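Local coordinates for protein putative oxidoreductase YfjR (Streptomyces aurantiacus, PDB 4OQZ) that reduces imines as an S-selective imine reductase, probably drawing hydride from NADPH bound by its Rossmann-type domain, at residues Thr132-Pro137 / Gly153-Arg158. Sequence-based numbering, arbitrary orientation.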
ATOM      1  N   THR A 132     -18.715  -6.212   5.620  1.00 37.81           N
ATOM      2  CA  THR A 132     -18.778  -7.445   4.833  1.00 37.46           C
ATOM      3  C   THR A 132     -19.505  -7.126   3.543  1.00 40.45           C
ATOM      4  O   THR A 132     -20.583  -6.508   3.557  1.00 40.15           O
ATOM      5  CB  THR A 132     -19.485  -8.575   5.573  1.00 40.74           C
ATOM      6  OG1 THR A 132     -18.875  -8.784   6.841  1.00 39.18           O
ATOM      7  CG2 THR A 132     -19.468  -9.925   4.776  1.00 36.63           C
ATOM      8  N   PHE A 133     -18.930  -7.578   2.428  1.00 37.98           N
ATOM      9  CA  PHE A 133     -19.529  -7.414   1.108  1.00 39.07           C
ATOM     10  C   PHE A 133     -20.469  -8.605   0.915  1.00 43.20           C
ATOM     11  O   PHE A 133     -20.089  -9.721   1.229  1.00 44.24           O
ATOM     12  CB  PHE A 133     -18.448  -7.472   0.003  1.00 41.33           C
ATOM     13  CG  PHE A 133     -17.471  -6.323  -0.048  1.00 41.48           C
ATOM     14  CD1 PHE A 133     -17.872  -5.066  -0.493  1.00 43.86           C
ATOM     15  CD2 PHE A 133     -16.140  -6.509   0.296  1.00 42.72           C
ATOM     16  CE1 PHE A 133     -16.969  -4.005  -0.531  1.00 43.43           C
ATOM     17  CE2 PHE A 133     -15.231  -5.439   0.246  1.00 43.23           C
ATOM     18  CZ  PHE A 133     -15.658  -4.197  -0.138  1.00 40.35           C
ATOM     19  N   TYR A 134     -21.663  -8.364   0.404  1.00 39.61           N
ATOM     20  CA  TYR A 134     -22.649  -9.388   0.085  1.00 40.91           C
ATOM     21  C   TYR A 134     -23.127  -9.291  -1.359  1.00 46.92           C
ATOM     22  O   TYR A 134     -23.364  -8.193  -1.875  1.00 46.07           O
ATOM     23  CB  TYR A 134     -23.852  -9.343   1.031  1.00 42.60           C
ATOM     24  CG  TYR A 134     -23.526  -9.853   2.422  1.00 42.09           C
ATOM     25  CD1 TYR A 134     -23.402 -11.215   2.676  1.00 44.16           C
ATOM     26  CD2 TYR A 134     -23.316  -8.970   3.477  1.00 40.68           C
ATOM     27  CE1 TYR A 134     -23.071 -11.685   3.941  1.00 44.11           C
ATOM     28  CE2 TYR A 134     -23.006  -9.429   4.754  1.00 40.06           C
ATOM     29  CZ  TYR A 134     -22.885 -10.791   4.983  1.00 50.64           C
ATOM     30  OH  TYR A 134     -22.550 -11.271   6.234  1.00 53.22           O
ATOM     31  N   SER A 135     -23.242 -10.448  -2.016  1.00 44.29           N
ATOM     32  CA  SER A 135     -23.762 -10.536  -3.359  1.00 46.48           C
ATOM     33  C   SER A 135     -24.657 -11.782  -3.520  1.00 53.27           C
ATOM     34  O   SER A 135     -24.527 -12.745  -2.764  1.00 52.04           O
ATOM     35  CB  SER A 135     -22.656 -10.417  -4.407  1.00 49.24           C
ATOM     36  OG  SER A 135     -21.832 -11.564  -4.527  1.00 57.50           O
ATOM     37  N   GLY A 136     -25.625 -11.694  -4.424  1.00 51.64           N
ATOM     38  CA  GLY A 136     -26.602 -12.749  -4.652  1.00 54.84           C
ATOM     39  C   GLY A 136     -28.012 -12.202  -4.646  1.00 61.76           C
ATOM     40  O   GLY A 136     -28.185 -10.995  -4.829  1.00 60.41           O
ATOM     41  N   PRO A 137     -29.047 -13.053  -4.417  1.00 62.05           N
ATOM     42  CA  PRO A 137     -30.437 -12.562  -4.478  1.00 63.83           C
ATOM     43  C   PRO A 137     -30.818 -11.522  -3.422  1.00 64.96           C
ATOM     44  O   PRO A 137     -30.791 -11.801  -2.218  1.00 64.18           O
ATOM     45  CB  PRO A 137     -31.276 -13.847  -4.432  1.00 68.41           C
ATOM     46  CG  PRO A 137     -30.323 -14.949  -4.832  1.00 73.08           C
ATOM     47  CD  PRO A 137     -29.022 -14.511  -4.204  1.00 64.91           C
ATOM     48  N   GLY A 153     -20.992  -4.921  11.836  1.00 36.40           N
ATOM     49  CA  GLY A 153     -21.959  -3.822  11.943  1.00 38.65           C
ATOM     50  C   GLY A 153     -22.406  -3.235  10.609  1.00 43.92           C
ATOM     51  O   GLY A 153     -23.577  -2.878  10.445  1.00 42.10           O
ATOM     52  N   LYS A 154     -21.471  -3.188   9.630  1.00 41.27           N
ATOM     53  CA  LYS A 154     -21.732  -2.716   8.279  1.00 41.32           C
ATOM     54  C   LYS A 154     -21.769  -3.904   7.314  1.00 43.57           C
ATOM     55  O   LYS A 154     -20.992  -4.869   7.455  1.00 41.60           O
ATOM     56  CB  LYS A 154     -20.687  -1.680   7.830  1.00 41.72           C
ATOM     57  CG  LYS A 154     -20.532  -0.463   8.741  1.00 55.29           C
ATOM     58  CD  LYS A 154     -19.188   0.236   8.449  1.00 63.54           C
ATOM     59  CE  LYS A 154     -18.936   1.457   9.304  1.00 72.08           C
ATOM     60  NZ  LYS A 154     -17.535   1.943   9.163  1.00 68.17           N
ATOM     61  N   THR A 155     -22.732  -3.856   6.371  1.00 40.25           N
ATOM     62  CA  THR A 155     -22.923  -4.864   5.318  1.00 39.41           C
ATOM     63  C   THR A 155     -23.101  -4.106   4.014  1.00 42.29           C
ATOM     64  O   THR A 155     -23.828  -3.106   3.962  1.00 42.88           O
ATOM     65  CB  THR A 155     -24.040  -5.898   5.623  1.00 45.60           C
ATOM     66  OG1 THR A 155     -25.334  -5.291   5.517  1.00 43.75           O
ATOM     67  CG2 THR A 155     -23.854  -6.632   7.000  1.00 40.78           C
ATOM     68  N   ASP A 156     -22.407  -4.554   2.966  1.00 38.02           N
ATOM     69  CA  ASP A 156     -22.422  -3.840   1.679  1.00 36.92           C
ATOM     70  C   ASP A 156     -22.845  -4.723   0.512  1.00 43.10           C
ATOM     71  O   ASP A 156     -22.014  -5.420  -0.067  1.00 43.02           O
ATOM     72  CB  ASP A 156     -21.037  -3.229   1.447  1.00 36.17           C
ATOM     73  CG  ASP A 156     -20.896  -2.250   0.297  1.00 43.33           C
ATOM     74  OD1 ASP A 156     -21.910  -1.988  -0.400  1.00 44.85           O
ATOM     75  OD2 ASP A 156     -19.792  -1.693   0.135  1.00 47.94           O
ATOM     76  N   TYR A 157     -24.136  -4.657   0.143  1.00 43.18           N
ATOM     77  CA  TYR A 157     -24.709  -5.420  -0.961  1.00 45.42           C
ATOM     78  C   TYR A 157     -24.244  -4.860  -2.318  1.00 49.40           C
ATOM     79  O   TYR A 157     -24.594  -3.732  -2.680  1.00 48.78           O
ATOM     80  CB  TYR A 157     -26.236  -5.465  -0.857  1.00 49.47           C
ATOM     81  CG  TYR A 157     -26.873  -6.274  -1.959  1.00 53.25           C
ATOM     82  CD1 TYR A 157     -26.959  -7.662  -1.872  1.00 55.18           C
ATOM     83  CD2 TYR A 157     -27.362  -5.659  -3.108  1.00 56.06           C
ATOM     84  CE1 TYR A 157     -27.531  -8.415  -2.897  1.00 56.68           C
ATOM     85  CE2 TYR A 157     -27.924  -6.403  -4.143  1.00 58.91           C
ATOM     86  CZ  TYR A 157     -28.022  -7.779  -4.023  1.00 62.25           C
ATOM     87  OH  TYR A 157     -28.607  -8.503  -5.030  1.00 60.91           O
ATOM     88  N   ARG A 158     -23.457  -5.665  -3.053  1.00 46.58           N
ATOM     89  CA  ARG A 158     -22.833  -5.296  -4.332  1.00 47.55           C
ATOM     90  C   ARG A 158     -23.622  -5.623  -5.571  1.00 56.10           C
ATOM     91  O   ARG A 158     -23.455  -4.961  -6.611  1.00 57.16           O
ATOM     92  CB  ARG A 158     -21.400  -5.864  -4.435  1.00 46.28           C
ATOM     93  CG  ARG A 158     -20.408  -5.446  -3.325  1.00 47.88           C
ATOM     94  CD  ARG A 158     -20.413  -3.957  -2.957  1.00 51.58           C
ATOM     95  NE  ARG A 158     -20.292  -3.064  -4.118  1.00 58.32           N
ATOM     96  CZ  ARG A 158     -20.850  -1.856  -4.200  1.00 71.37           C
ATOM     97  NH1 ARG A 158     -21.580  -1.384  -3.196  1.00 49.00           N
ATOM     98  NH2 ARG A 158     -20.694  -1.117  -5.296  1.00 54.92           N
TER
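With CG anti to the backbone N (chi1 -179°), Tyr157 sends its ring along the neighbouring strand to Gly136, while Phe133, its CG anti to the carbonyl carbon, lays its ring beside Asp156 and Arg158. The strands pair in parallel as the two arms of a beta-alpha-beta unit, linked by helix 138-151, at the end of the sheet in the Rossmann-type NAD-binding domain. Three good backbone hydrogen bonds join them: Asp156 N to Thr132 O, Tyr134 N to Asp156 O, and Arg158 N to Tyr134 O at 2.8 Å. On one face CD1 of Phe133 rests 3.7 Å from CD of Arg158, whose chain bends twice, and CE1 of Phe133 lies 3.7 Å from Asp156 OD2. NH1 of Arg158 reaches back to the syn side of Asp156 OD1 in a 2.9 Å salt bridge. Asp156 OD2 is hydrogen-bonded to Tyr203 OH of the second subunit, so this face forms part of the contact between the two subunits. On the opposite face, which packs against helix 138-151, Thr155 CG2 meets the ring edge of Tyr134, 3.7 Å from CE2. A phenylalanine in place of Tyr157 would lack the hydroxyl and would probably leave the Gly136 carbonyl without this partner and the turn into helix 138-151 less firmly held. The tyrosine hydroxyl donates a hydrogen bond almost straight down the carbonyl, Tyr157 OH lying 2.5 Å from Gly136 O with a C=O...O angle of 176° and the carbonyl oxygen in the plane of the tyrosine ring.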